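PDB 5GT5: pectate lyase, which cleaves polygalacturonate by elimination, probably from within the chain and with calcium as cofactor, and probably also accepts partly methylated pectins. Local coordinates for residues 5-10 with 432-437; 139-142 with 147-150; 210-215 with 223-228; 369-374 with 387-392. The protein carries 1 engineered substitution. All coordinates share one frame; numbering follows the deposited sequence.

Contact 1 (5-10 with 432-437); sequences ADYNLT and GKLSWS
The phenol oxygen OH of Tyr7 is hydrogen-bonded to NH2 of Arg422 and is also touched by a methyl from across the contact, Leu434 CD2, at 3.7 Å. That polar bond pins the far end of the ring, and the rest of the meeting is apolar. Leu434 lays CD1 over one face of the Tyr7 ring in a CH-pi contact, 3.9 Å from the Tyr7 ring centroid and 19° off the normal. The same CD1 also lies 3.5 Å above the plane of the Trp436 ring, toward its rim. One methyl therefore fills the corner between two aromatic rings whose planes stand at 85°. The rings themselves meet obliquely, Tyr7 CD2 reaching Trp436 CZ3 at 3.9 Å. Trp436 takes a tight first torsion, its CG flanked by both backbone branches (chi1 50°), which turns the indole toward Tyr7. There it also stacks on Tyr446 and meets Trp441 edge-to-face. The contact thus ties the short 3-10 turn before strand 30-33 to the C-terminal tail, two ends of a chain that otherwise winds into the parallel beta-helix of polysaccharide lyase family 1. No hydrogen bond crosses between 5-10 and 432-437, so shape and dispersion hold them, while Arg422 supplies the directional anchor for Tyr7.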
loop_
_atom_site.group_PDB
_atom_site.type_symbol
_atom_site.label_atom_id
_atom_site.label_comp_id
_atom_site.label_asym_id
_atom_site.label_seq_id
_atom_site.Cartn_x
_atom_site.Cartn_y
_atom_site.Cartn_z
ATOM N N ALA A 5 -15.134 -20.172 -3.926
ATOM C CA ALA A 5 -13.750 -19.749 -3.933
ATOM C C ALA A 5 -13.350 -19.157 -5.300
ATOM O O ALA A 5 -12.386 -18.480 -5.367
ATOM C CB ALA A 5 -12.840 -20.863 -3.582
ATOM N N ASP A 6 -14.133 -19.457 -6.332
ATOM C CA ASP A 6 -13.949 -18.843 -7.643
ATOM C C ASP A 6 -14.054 -17.322 -7.529
ATOM O O ASP A 6 -13.570 -16.584 -8.345
ATOM C CB ASP A 6 -14.980 -19.341 -8.652
ATOM C CG ASP A 6 -14.869 -20.791 -8.916
ATOM O OD1 ASP A 6 -13.833 -21.306 -8.648
ATOM O OD2 ASP A 6 -15.840 -21.325 -9.359
ATOM N N TYR A 7 -14.734 -16.904 -6.480
ATOM C CA TYR A 7 -14.981 -15.489 -6.225
ATOM C C TYR A 7 -13.988 -14.789 -5.298
ATOM O O TYR A 7 -14.140 -13.607 -5.022
ATOM C CB TYR A 7 -16.409 -15.288 -5.693
ATOM C CG TYR A 7 -17.434 -15.811 -6.645
ATOM C CD1 TYR A 7 -17.362 -15.532 -7.976
ATOM C CD2 TYR A 7 -18.466 -16.608 -6.208
ATOM C CE1 TYR A 7 -18.288 -16.028 -8.854
ATOM C CE2 TYR A 7 -19.420 -17.070 -7.063
ATOM C CZ TYR A 7 -19.341 -16.791 -8.389
ATOM O OH TYR A 7 -20.266 -17.233 -9.264
ATOM N N ASN A 8 -12.967 -15.506 -4.882
ATOM C CA ASN A 8 -11.935 -14.910 -4.033
ATOM C C ASN A 8 -11.284 -13.687 -4.657
ATOM O O ASN A 8 -11.082 -13.633 -5.874
ATOM C CB ASN A 8 -10.795 -15.894 -3.733
ATOM C CG ASN A 8 -11.180 -16.968 -2.758
ATOM O OD1 ASN A 8 -12.317 -17.025 -2.281
ATOM N ND2 ASN A 8 -10.258 -17.894 -2.541
ATOM N N LEU A 9 -10.920 -12.740 -3.804
ATOM C CA LEU A 9 -10.024 -11.658 -4.201
ATOM C C LEU A 9 -8.667 -12.242 -4.595
ATOM O O LEU A 9 -8.079 -13.026 -3.841
ATOM C CB LEU A 9 -9.861 -10.682 -3.035
ATOM C CG LEU A 9 -8.730 -9.657 -3.152
ATOM C CD1 LEU A 9 -8.946 -8.711 -4.348
ATOM C CD2 LEU A 9 -8.700 -8.848 -1.867
ATOM N N THR A 10 -8.196 -11.892 -5.790
ATOM C CA THR A 10 -6.851 -12.262 -6.242
ATOM C C THR A 10 -6.155 -11.039 -6.825
ATOM O O THR A 10 -6.749 -9.963 -6.972
ATOM C CB THR A 10 -6.899 -13.326 -7.335
ATOM O OG1 THR A 10 -7.464 -12.729 -8.511
ATOM C CG2 THR A 10 -7.774 -14.501 -6.937
ATOM N N GLY A 432 -25.827 -7.938 -9.908
ATOM C CA GLY A 432 -27.160 -8.554 -9.918
ATOM C C GLY A 432 -27.165 -10.002 -10.309
ATOM O O GLY A 432 -28.185 -10.529 -10.610
ATOM N N LYS A 433 -26.024 -10.645 -10.288
ATOM C CA LYS A 433 -25.852 -11.961 -10.839
ATOM C C LYS A 433 -25.752 -12.985 -9.695
ATOM O O LYS A 433 -26.316 -14.044 -9.784
ATOM C CB LYS A 433 -24.646 -11.942 -11.898
ATOM C CG LYS A 433 -25.070 -11.430 -13.317
ATOM C CD LYS A 433 -24.525 -10.067 -13.926
ATOM C CE LYS A 433 -24.297 -9.876 -15.509
ATOM N NZ LYS A 433 -23.854 -8.659 -16.471
ATOM N N LEU A 434 -25.082 -12.641 -8.612
ATOM C CA LEU A 434 -24.922 -13.502 -7.470
ATOM C C LEU A 434 -25.885 -13.131 -6.434
ATOM O O LEU A 434 -25.940 -12.021 -6.044
ATOM C CB LEU A 434 -23.574 -13.351 -6.817
ATOM C CG LEU A 434 -22.501 -14.232 -7.192
ATOM C CD1 LEU A 434 -21.255 -13.999 -6.389
ATOM C CD2 LEU A 434 -22.918 -15.656 -7.160
ATOM N N SER A 435 -26.607 -14.118 -5.970
ATOM C CA SER A 435 -27.581 -13.925 -4.980
ATOM C C SER A 435 -27.096 -14.854 -3.913
ATOM O O SER A 435 -27.120 -16.039 -4.074
ATOM C CB SER A 435 -29.011 -14.326 -5.495
ATOM O OG SER A 435 -29.447 -13.504 -6.587
ATOM N N TRP A 436 -26.523 -14.292 -2.903
ATOM C CA TRP A 436 -26.138 -14.963 -1.672
ATOM C C TRP A 436 -26.413 -13.970 -0.563
ATOM O O TRP A 436 -26.742 -12.808 -0.834
ATOM C CB TRP A 436 -24.666 -15.405 -1.684
ATOM C CG TRP A 436 -23.629 -14.356 -2.093
ATOM C CD1 TRP A 436 -23.812 -13.005 -2.205
ATOM C CD2 TRP A 436 -22.260 -14.606 -2.428
ATOM N NE1 TRP A 436 -22.635 -12.403 -2.569
ATOM C CE2 TRP A 436 -21.663 -13.365 -2.723
ATOM C CE3 TRP A 436 -21.469 -15.763 -2.495
ATOM C CZ2 TRP A 436 -20.326 -13.249 -3.095
ATOM C CZ3 TRP A 436 -20.150 -15.650 -2.846
ATOM C CH2 TRP A 436 -19.584 -14.409 -3.153
ATOM N N SER A 437 -26.296 -14.411 0.680
ATOM C CA SER A 437 -26.591 -13.511 1.788
ATOM C C SER A 437 -25.642 -12.321 1.721
ATOM O O SER A 437 -24.470 -12.469 1.345
ATOM C CB SER A 437 -26.528 -14.225 3.152
ATOM O OG SER A 437 -25.275 -14.825 3.370
#

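Contact 2 (139-142 with 147-150); sequences DEST and DKND
The chain doubles back between Thr142 and Asp147, their CA atoms 6.0 Å apart, within the irregular loop that joins strands 131-133 and 154-157. An Asx motif shapes its first arm: Asp139 OD1 accepts the backbone N of Thr142 at 2.8 Å, on its syn side and 15° out of the carboxylate plane. The other oxygen, OD2, takes the hydroxyl proton of Thr142 OG1 at 2.7 Å, and the backbone N of Tyr146 also binds it. With OG1 placed between its own N and carbonyl carbon (chi1 57°), Thr142 can face both arms at once: it donates to Asp139 and accepts from Asp147 N at 2.9 Å in an almost straight bond of 173°. Its methyl CG2 meanwhile rests against Asp147 CB. A valine here would probably keep much of that methyl packing but leave Asp147 N without its acceptor and Asp139 OD2 without one of its donors. Beyond the bend, Lys148 runs extended past Ser141 as far as CE and then bends at its end, with CD only 3.1 Å from Ser141 OG. The side chain of Asp147 lies about 6 Å from that of Asp174, a probable calcium ligand, and near the likely active-site Arg276, consistent with a loop bordering the catalytic cleft. A water sits 2.7 Å from Asp139 OD1 and leans toward Asn149 OD1 at a weak 3.4 Å.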
loop_
_atom_site.group_PDB
_atom_site.type_symbol
_atom_site.label_atom_id
_atom_site.label_comp_id
_atom_site.label_asym_id
_atom_site.label_seq_id
_atom_site.Cartn_x
_atom_site.Cartn_y
_atom_site.Cartn_z
ATOM N N ASP A 139 -21.111 13.690 -28.540
ATOM C CA ASP A 139 -20.131 14.771 -28.553
ATOM C C ASP A 139 -20.161 15.628 -29.822
ATOM O O ASP A 139 -19.602 15.230 -30.857
ATOM C CB ASP A 139 -18.731 14.201 -28.400
ATOM C CG ASP A 139 -17.672 15.240 -28.564
ATOM O OD1 ASP A 139 -17.925 16.443 -28.257
ATOM O OD2 ASP A 139 -16.561 14.869 -29.039
ATOM N N GLU A 140 -20.762 16.816 -29.725
ATOM C CA GLU A 140 -20.573 17.834 -30.750
ATOM C C GLU A 140 -19.346 18.707 -30.498
ATOM O O GLU A 140 -18.613 19.043 -31.457
ATOM C CB GLU A 140 -21.792 18.731 -30.842
ATOM C CG GLU A 140 -23.018 18.042 -31.430
ATOM C CD GLU A 140 -22.965 17.882 -32.944
ATOM O OE1 GLU A 140 -22.278 18.697 -33.634
ATOM O OE2 GLU A 140 -23.629 16.940 -33.469
ATOM N N SER A 141 -19.112 19.086 -29.240
ATOM C CA SER A 141 -18.088 20.079 -28.908
ATOM C C SER A 141 -16.701 19.737 -29.411
ATOM O O SER A 141 -15.980 20.611 -29.938
ATOM C CB SER A 141 -18.061 20.286 -27.388
ATOM O OG SER A 141 -17.131 21.300 -27.049
ATOM N N THR A 142 -16.315 18.473 -29.275
ATOM C CA THR A 142 -15.009 18.039 -29.755
ATOM C C THR A 142 -15.070 17.061 -30.926
ATOM O O THR A 142 -14.145 16.271 -31.140
ATOM C CB THR A 142 -14.090 17.539 -28.610
ATOM O OG1 THR A 142 -14.714 16.469 -27.881
ATOM C CG2 THR A 142 -13.833 18.657 -27.616
ATOM N N ASP A 147 -13.554 14.790 -25.798
ATOM C CA ASP A 147 -12.465 15.404 -25.029
ATOM C C ASP A 147 -12.908 16.499 -24.078
ATOM O O ASP A 147 -12.073 17.043 -23.357
ATOM C CB ASP A 147 -11.365 15.925 -25.993
ATOM C CG ASP A 147 -10.410 14.815 -26.480
ATOM O OD1 ASP A 147 -10.253 13.785 -25.776
ATOM O OD2 ASP A 147 -9.811 14.994 -27.568
ATOM N N LYS A 148 -14.201 16.818 -24.035
ATOM C CA LYS A 148 -14.671 17.924 -23.212
ATOM C C LYS A 148 -15.196 17.505 -21.837
ATOM O O LYS A 148 -14.690 17.962 -20.805
ATOM C CB LYS A 148 -15.740 18.751 -23.927
ATOM C CG LYS A 148 -16.075 20.029 -23.166
ATOM C CD LYS A 148 -17.027 20.902 -23.926
ATOM C CE LYS A 148 -17.189 22.239 -23.216
ATOM N NZ LYS A 148 -15.899 22.995 -23.236
ATOM N N ASN A 149 -16.200 16.630 -21.814
ATOM C CA ASN A 149 -16.928 16.416 -20.557
ATOM C C ASN A 149 -16.109 15.744 -19.458
ATOM O O ASN A 149 -16.314 16.009 -18.259
ATOM C CB ASN A 149 -18.186 15.583 -20.793
ATOM C CG ASN A 149 -19.217 16.307 -21.633
ATOM O OD1 ASN A 149 -18.888 17.263 -22.367
ATOM N ND2 ASN A 149 -20.469 15.861 -21.536
ATOM N N ASP A 150 -15.214 14.853 -19.859
ATOM C CA ASP A 150 -14.338 14.139 -18.918
ATOM C C ASP A 150 -15.135 13.342 -17.894
ATOM O O ASP A 150 -14.746 13.261 -16.731
ATOM C CB ASP A 150 -13.360 15.100 -18.214
ATOM C CG ASP A 150 -12.421 15.809 -19.174
ATOM O OD1 ASP A 150 -12.125 15.286 -20.274
ATOM O OD2 ASP A 150 -11.960 16.909 -18.818
HETATM O O HOH W 1 -18.588 17.067 -25.739
#

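Contact 3 (210-215 with 223-228); sequences EMEANK and YLRSSA
Arg225 grips the carboxylate of Glu212 side-on with two nitrogens: NE binds Glu212 OE1 at 2.9 Å and NH2 binds Glu212 OE2 at 2.9 Å. Both bonds are nearly straight, and both oxygens are met on their syn sides. Carboxylate and guanidinium planes differ by 22°, so the two groups are nearly coplanar and meet edge to edge, which fixes the rotation of each. Arg225 gets there by folding at chi2 (-78°) and chi3 (-71°), bringing NE rather than only its tip to the acid. A second cation joins from the same segment as Glu212: Lys215 NZ uses a lone pair of Glu212 O in the carbonyl plane at 3.2 Å, and makes a weak salt bridge to Glu212 OE2 at 3.3 Å. Two positive groups thus share Glu212 OE2, which would be expected to favour the ionised form of the acid. Outside the network, Tyr221 OH also bonds to Glu212 OE1, and Arg225 NH1 is held by Leu231 O. Just past Arg225 the helix ends in an ST turn, where Ser226 OG bonds back to Tyr223 O at 2.7 Å and accepts from Ala228 N. The salt bridge joins the C-terminal ends of helices 203-212 and 219-225 at the protein surface, with Lys233 and Ile236 of helix 233-241 packed alongside.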
loop_
_atom_site.group_PDB
_atom_site.type_symbol
_atom_site.label_atom_id
_atom_site.label_comp_id
_atom_site.label_asym_id
_atom_site.label_seq_id
_atom_site.Cartn_x
_atom_site.Cartn_y
_atom_site.Cartn_z
ATOM N N GLU A 210 -33.552 12.720 -30.118
ATOM C CA GLU A 210 -33.578 14.154 -29.840
ATOM C C GLU A 210 -32.938 14.926 -30.990
ATOM O O GLU A 210 -33.469 15.954 -31.444
ATOM C CB GLU A 210 -32.880 14.453 -28.503
ATOM C CG GLU A 210 -32.806 15.936 -28.095
ATOM C CD GLU A 210 -34.163 16.539 -27.767
ATOM O OE1 GLU A 210 -35.058 15.802 -27.269
ATOM O OE2 GLU A 210 -34.336 17.757 -28.018
ATOM N N MET A 211 -31.808 14.437 -31.481
ATOM C CA MET A 211 -31.101 15.156 -32.536
ATOM C C MET A 211 -31.811 15.038 -33.869
ATOM O O MET A 211 -31.799 15.989 -34.651
ATOM C CB MET A 211 -29.649 14.661 -32.623
ATOM C CG MET A 211 -28.894 14.916 -31.306
ATOM S SD MET A 211 -27.134 14.606 -31.423
ATOM C CE MET A 211 -27.122 12.849 -31.684
ATOM N N GLU A 212 -32.407 13.881 -34.137
ATOM C CA GLU A 212 -33.122 13.658 -35.391
ATOM C C GLU A 212 -34.264 14.652 -35.540
ATOM O O GLU A 212 -34.567 15.072 -36.655
ATOM C CB GLU A 212 -33.591 12.200 -35.487
ATOM C CG GLU A 212 -34.299 11.839 -36.790
ATOM C CD GLU A 212 -33.399 11.829 -38.003
ATOM O OE1 GLU A 212 -32.157 11.867 -37.867
ATOM O OE2 GLU A 212 -33.945 11.756 -39.128
ATOM N N ALA A 213 -34.857 15.045 -34.424
ATOM C CA ALA A 213 -35.972 15.991 -34.399
ATOM C C ALA A 213 -35.528 17.444 -34.500
ATOM O O ALA A 213 -36.359 18.343 -34.668
ATOM C CB ALA A 213 -36.794 15.785 -33.124
ATOM N N ASN A 214 -34.227 17.687 -34.375
ATOM C CA ASN A 214 -33.719 19.040 -34.278
ATOM C C ASN A 214 -32.344 19.106 -34.934
ATOM O O ASN A 214 -31.388 19.591 -34.328
ATOM C CB ASN A 214 -33.598 19.461 -32.795
ATOM C CG ASN A 214 -34.934 19.412 -32.036
ATOM O OD1 ASN A 214 -35.753 20.331 -32.149
ATOM N ND2 ASN A 214 -35.130 18.362 -31.216
ATOM N N LYS A 215 -32.242 18.610 -36.163
ATOM C CA LYS A 215 -30.921 18.365 -36.757
ATOM C C LYS A 215 -29.989 19.573 -36.855
ATOM O O LYS A 215 -28.771 19.440 -36.669
ATOM C CB LYS A 215 -31.029 17.718 -38.143
ATOM C CG LYS A 215 -31.413 16.258 -38.128
ATOM C CD LYS A 215 -31.391 15.702 -39.549
ATOM C CE LYS A 215 -32.389 14.587 -39.737
ATOM N NZ LYS A 215 -33.789 15.038 -39.737
ATOM N N TYR A 223 -24.406 16.607 -40.340
ATOM C CA TYR A 223 -23.510 16.261 -41.424
ATOM C C TYR A 223 -23.513 14.755 -41.718
ATOM O O TYR A 223 -23.548 14.331 -42.869
ATOM C CB TYR A 223 -22.103 16.733 -41.084
ATOM C CG TYR A 223 -21.117 16.447 -42.167
ATOM C CD1 TYR A 223 -21.132 17.166 -43.354
ATOM C CD2 TYR A 223 -20.173 15.426 -42.028
ATOM C CE1 TYR A 223 -20.211 16.888 -44.360
ATOM C CE2 TYR A 223 -19.250 15.138 -43.033
ATOM C CZ TYR A 223 -19.298 15.850 -44.201
ATOM O OH TYR A 223 -18.382 15.550 -45.201
ATOM N N LEU A 224 -23.448 13.941 -40.668
ATOM C CA LEU A 224 -23.462 12.494 -40.842
ATOM C C LEU A 224 -24.730 12.002 -41.538
ATOM O O LEU A 224 -24.676 11.054 -42.330
ATOM C CB LEU A 224 -23.310 11.796 -39.499
ATOM C CG LEU A 224 -22.007 12.073 -38.757
ATOM C CD1 LEU A 224 -22.126 11.469 -37.349
ATOM C CD2 LEU A 224 -20.812 11.478 -39.544
ATOM N N ARG A 225 -25.872 12.611 -41.212
ATOM C CA ARG A 225 -27.160 12.263 -41.839
ATOM C C ARG A 225 -27.330 12.840 -43.239
ATOM O O ARG A 225 -28.195 12.397 -43.993
ATOM C CB ARG A 225 -28.305 12.785 -40.968
ATOM C CG ARG A 225 -28.435 12.098 -39.604
ATOM C CD ARG A 225 -29.095 10.721 -39.687
ATOM N NE ARG A 225 -30.531 10.900 -40.006
ATOM C CZ ARG A 225 -31.060 10.643 -41.208
ATOM N NH1 ARG A 225 -30.328 10.126 -42.200
ATOM N NH2 ARG A 225 -32.355 10.882 -41.415
ATOM N N SER A 226 -26.513 13.841 -43.565
ATOM C CA SER A 226 -26.655 14.571 -44.825
ATOM C C SER A 226 -26.164 13.766 -46.012
ATOM O O SER A 226 -25.546 12.710 -45.882
ATOM C CB SER A 226 -25.858 15.882 -44.778
ATOM O OG SER A 226 -24.483 15.654 -45.067
ATOM N N SER A 227 -26.472 14.267 -47.210
ATOM C CA SER A 227 -26.028 13.618 -48.426
ATOM C C SER A 227 -24.516 13.597 -48.614
ATOM O O SER A 227 -24.030 12.917 -49.509
ATOM C CB SER A 227 -26.674 14.316 -49.637
ATOM O OG SER A 227 -26.215 15.651 -49.743
ATOM N N ALA A 228 -23.758 14.312 -47.775
ATOM C CA ALA A 228 -22.306 14.201 -47.853
ATOM C C ALA A 228 -21.821 12.842 -47.348
ATOM O O ALA A 228 -20.746 12.363 -47.742
ATOM C CB ALA A 228 -21.643 15.327 -47.044
#

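Contact 4 (369-374 with 387-392); sequences TIYSLD and SPLAPV
Tyr371 swings its ring out with CG opposite the backbone N (chi1 179°), and Leu389 holds CG opposite its carbonyl carbon (chi1 -61°); together these torsions bring Leu389 CD2 alongside the base of the ring. That methyl settles 3.8 Å from Tyr371 CD1 and also close to its CB and CG. Pro388 meets the CD2 side of the ring: its CG lies 3.7 Å from Tyr371 CD2, with CB near CE2. Both approaches are oblique and come from the same side of the ring plane, neither stacked. The second leucine methyl, CD1, reaches the strand itself at 4.2 Å from Thr369 CB. The polar end of Tyr371 is satisfied apart from this packing: OH bonds to Val344 O, and a water donates to Tyr371 OH at 3.0 Å and to Pro388 O at 2.8 Å, bridging the segments. A type I turn presents Pro388 and Leu389 side by side, closed by Ala390 N to Ser387 O, while Ser387 OG accepts from Leu389 N at 2.9 Å in an ST turn. A leucine in place of Tyr371 would probably leave Val344 O and the water without their hydroxyl partner, and open a gap beside Pro388. Strand 369-372 pairs parallel with 340-342 and antiparallel with 378-380, at one end of the beta-helix; the turn packs on Phe378 of strand 378-380 through Pro388 and Leu389, and Pro347 of strand 346-349 touches Tyr371 and Leu389.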
loop_
_atom_site.group_PDB
_atom_site.type_symbol
_atom_site.label_atom_id
_atom_site.label_comp_id
_atom_site.label_asym_id
_atom_site.label_seq_id
_atom_site.Cartn_x
_atom_site.Cartn_y
_atom_site.Cartn_z
ATOM N N THR A 369 -4.583 -18.101 -25.704
ATOM C CA THR A 369 -5.810 -17.334 -25.857
ATOM C C THR A 369 -6.488 -17.683 -27.157
ATOM O O THR A 369 -5.835 -17.931 -28.174
ATOM C CB THR A 369 -5.453 -15.852 -25.758
ATOM O OG1 THR A 369 -5.222 -15.565 -24.378
ATOM C CG2 THR A 369 -6.542 -14.948 -26.232
ATOM N N ILE A 370 -7.809 -17.743 -27.112
ATOM C CA ILE A 370 -8.641 -18.013 -28.272
ATOM C C ILE A 370 -8.968 -16.716 -28.991
ATOM O O ILE A 370 -9.399 -15.750 -28.356
ATOM C CB ILE A 370 -9.923 -18.746 -27.813
ATOM C CG1 ILE A 370 -9.533 -20.130 -27.271
ATOM C CG2 ILE A 370 -10.946 -18.869 -28.948
ATOM C CD1 ILE A 370 -10.716 -20.902 -26.615
ATOM N N TYR A 371 -8.743 -16.692 -30.303
ATOM C CA TYR A 371 -8.956 -15.505 -31.107
ATOM C C TYR A 371 -9.755 -15.843 -32.350
ATOM O O TYR A 371 -9.529 -16.888 -32.990
ATOM C CB TYR A 371 -7.606 -14.903 -31.505
ATOM C CG TYR A 371 -7.711 -13.687 -32.361
ATOM C CD1 TYR A 371 -8.048 -12.447 -31.812
ATOM C CD2 TYR A 371 -7.498 -13.771 -33.731
ATOM C CE1 TYR A 371 -8.144 -11.307 -32.635
ATOM C CE2 TYR A 371 -7.605 -12.663 -34.559
ATOM C CZ TYR A 371 -7.927 -11.428 -34.007
ATOM O OH TYR A 371 -8.009 -10.335 -34.833
ATOM N N SER A 372 -10.680 -14.961 -32.715
ATOM C CA SER A 372 -11.475 -15.112 -33.937
ATOM C C SER A 372 -11.733 -13.741 -34.533
ATOM O O SER A 372 -12.083 -12.811 -33.812
ATOM C CB SER A 372 -12.795 -15.808 -33.625
ATOM O OG SER A 372 -13.603 -15.899 -34.797
ATOM N N LEU A 373 -11.544 -13.614 -35.848
ATOM C CA LEU A 373 -11.848 -12.371 -36.545
ATOM C C LEU A 373 -12.570 -12.736 -37.836
ATOM O O LEU A 373 -12.006 -13.437 -38.694
ATOM C CB LEU A 373 -10.569 -11.570 -36.874
ATOM C CG LEU A 373 -10.820 -10.234 -37.604
ATOM C CD1 LEU A 373 -11.577 -9.271 -36.679
ATOM C CD2 LEU A 373 -9.515 -9.586 -38.101
ATOM N N ASP A 374 -13.807 -12.273 -37.974
ATOM C CA ASP A 374 -14.593 -12.519 -39.188
ATOM C C ASP A 374 -14.662 -14.008 -39.504
ATOM O O ASP A 374 -14.511 -14.411 -40.658
ATOM C CB ASP A 374 -14.020 -11.741 -40.374
ATOM C CG ASP A 374 -13.961 -10.245 -40.132
ATOM O OD1 ASP A 374 -14.855 -9.705 -39.451
ATOM O OD2 ASP A 374 -13.009 -9.610 -40.617
ATOM N N SER A 387 1.349 -15.600 -35.850
ATOM C CA SER A 387 0.250 -15.458 -34.913
ATOM C C SER A 387 -0.579 -14.211 -35.159
ATOM O O SER A 387 -0.019 -13.124 -35.291
ATOM C CB SER A 387 0.800 -15.377 -33.520
ATOM O OG SER A 387 -0.305 -15.092 -32.624
ATOM N N PRO A 388 -1.918 -14.355 -35.154
ATOM C CA PRO A 388 -2.741 -13.141 -35.272
ATOM C C PRO A 388 -2.754 -12.333 -33.972
ATOM O O PRO A 388 -3.302 -11.231 -33.950
ATOM C CB PRO A 388 -4.140 -13.688 -35.579
ATOM C CG PRO A 388 -4.180 -15.025 -34.879
ATOM C CD PRO A 388 -2.737 -15.573 -35.051
ATOM N N LEU A 389 -2.139 -12.861 -32.927
ATOM C CA LEU A 389 -1.993 -12.119 -31.668
ATOM C C LEU A 389 -0.618 -11.427 -31.546
ATOM O O LEU A 389 -0.255 -10.943 -30.475
ATOM C CB LEU A 389 -2.223 -13.053 -30.487
ATOM C CG LEU A 389 -3.615 -13.661 -30.456
ATOM C CD1 LEU A 389 -3.717 -14.727 -29.386
ATOM C CD2 LEU A 389 -4.639 -12.557 -30.211
ATOM N N ALA A 390 0.156 -11.368 -32.639
ATOM C CA ALA A 390 1.467 -10.717 -32.569
ATOM C C ALA A 390 1.320 -9.218 -32.277
ATOM O O ALA A 390 0.399 -8.570 -32.767
ATOM C CB ALA A 390 2.215 -10.909 -33.881
ATOM N N PRO A 391 2.228 -8.666 -31.475
ATOM C CA PRO A 391 2.136 -7.231 -31.193
ATOM C C PRO A 391 2.423 -6.377 -32.393
ATOM O O PRO A 391 3.355 -6.660 -33.143
ATOM C CB PRO A 391 3.234 -6.998 -30.138
ATOM C CG PRO A 391 3.612 -8.358 -29.601
ATOM C CD PRO A 391 3.324 -9.320 -30.735
ATOM N N VAL A 392 1.650 -5.316 -32.553
ATOM C CA VAL A 392 1.867 -4.327 -33.603
ATOM C C VAL A 392 1.786 -2.939 -32.979
ATOM O O VAL A 392 1.163 -2.782 -31.926
ATOM C CB VAL A 392 0.828 -4.438 -34.740
ATOM C CG1 VAL A 392 0.821 -5.828 -35.304
ATOM C CG2 VAL A 392 -0.563 -4.070 -34.249
HETATM O O HOH W 2 -5.138 -10.001 -35.683
#

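Overall arrangement
Contact 4 is the buried one of the four, contact 1 partly buried, and contacts 2 and 3 lie at the surface; chemistry follows place. No two share a segment: contact 1 joins the two chain ends, contact 2 lies within one loop, contact 3 joins two helices, contact 4 a strand and a turn at one end of the beta-helix. Contacts 1 and 4, centres 31 Å apart, each pack a tyrosine against apolar side chains, with no direct hydrogen bond between their segments. Contacts 2 and 3 are polar and come within about 5 Å at their nearest atoms without touching, across the chain's centre from contact 1. Contact 2 borders the probable catalytic site.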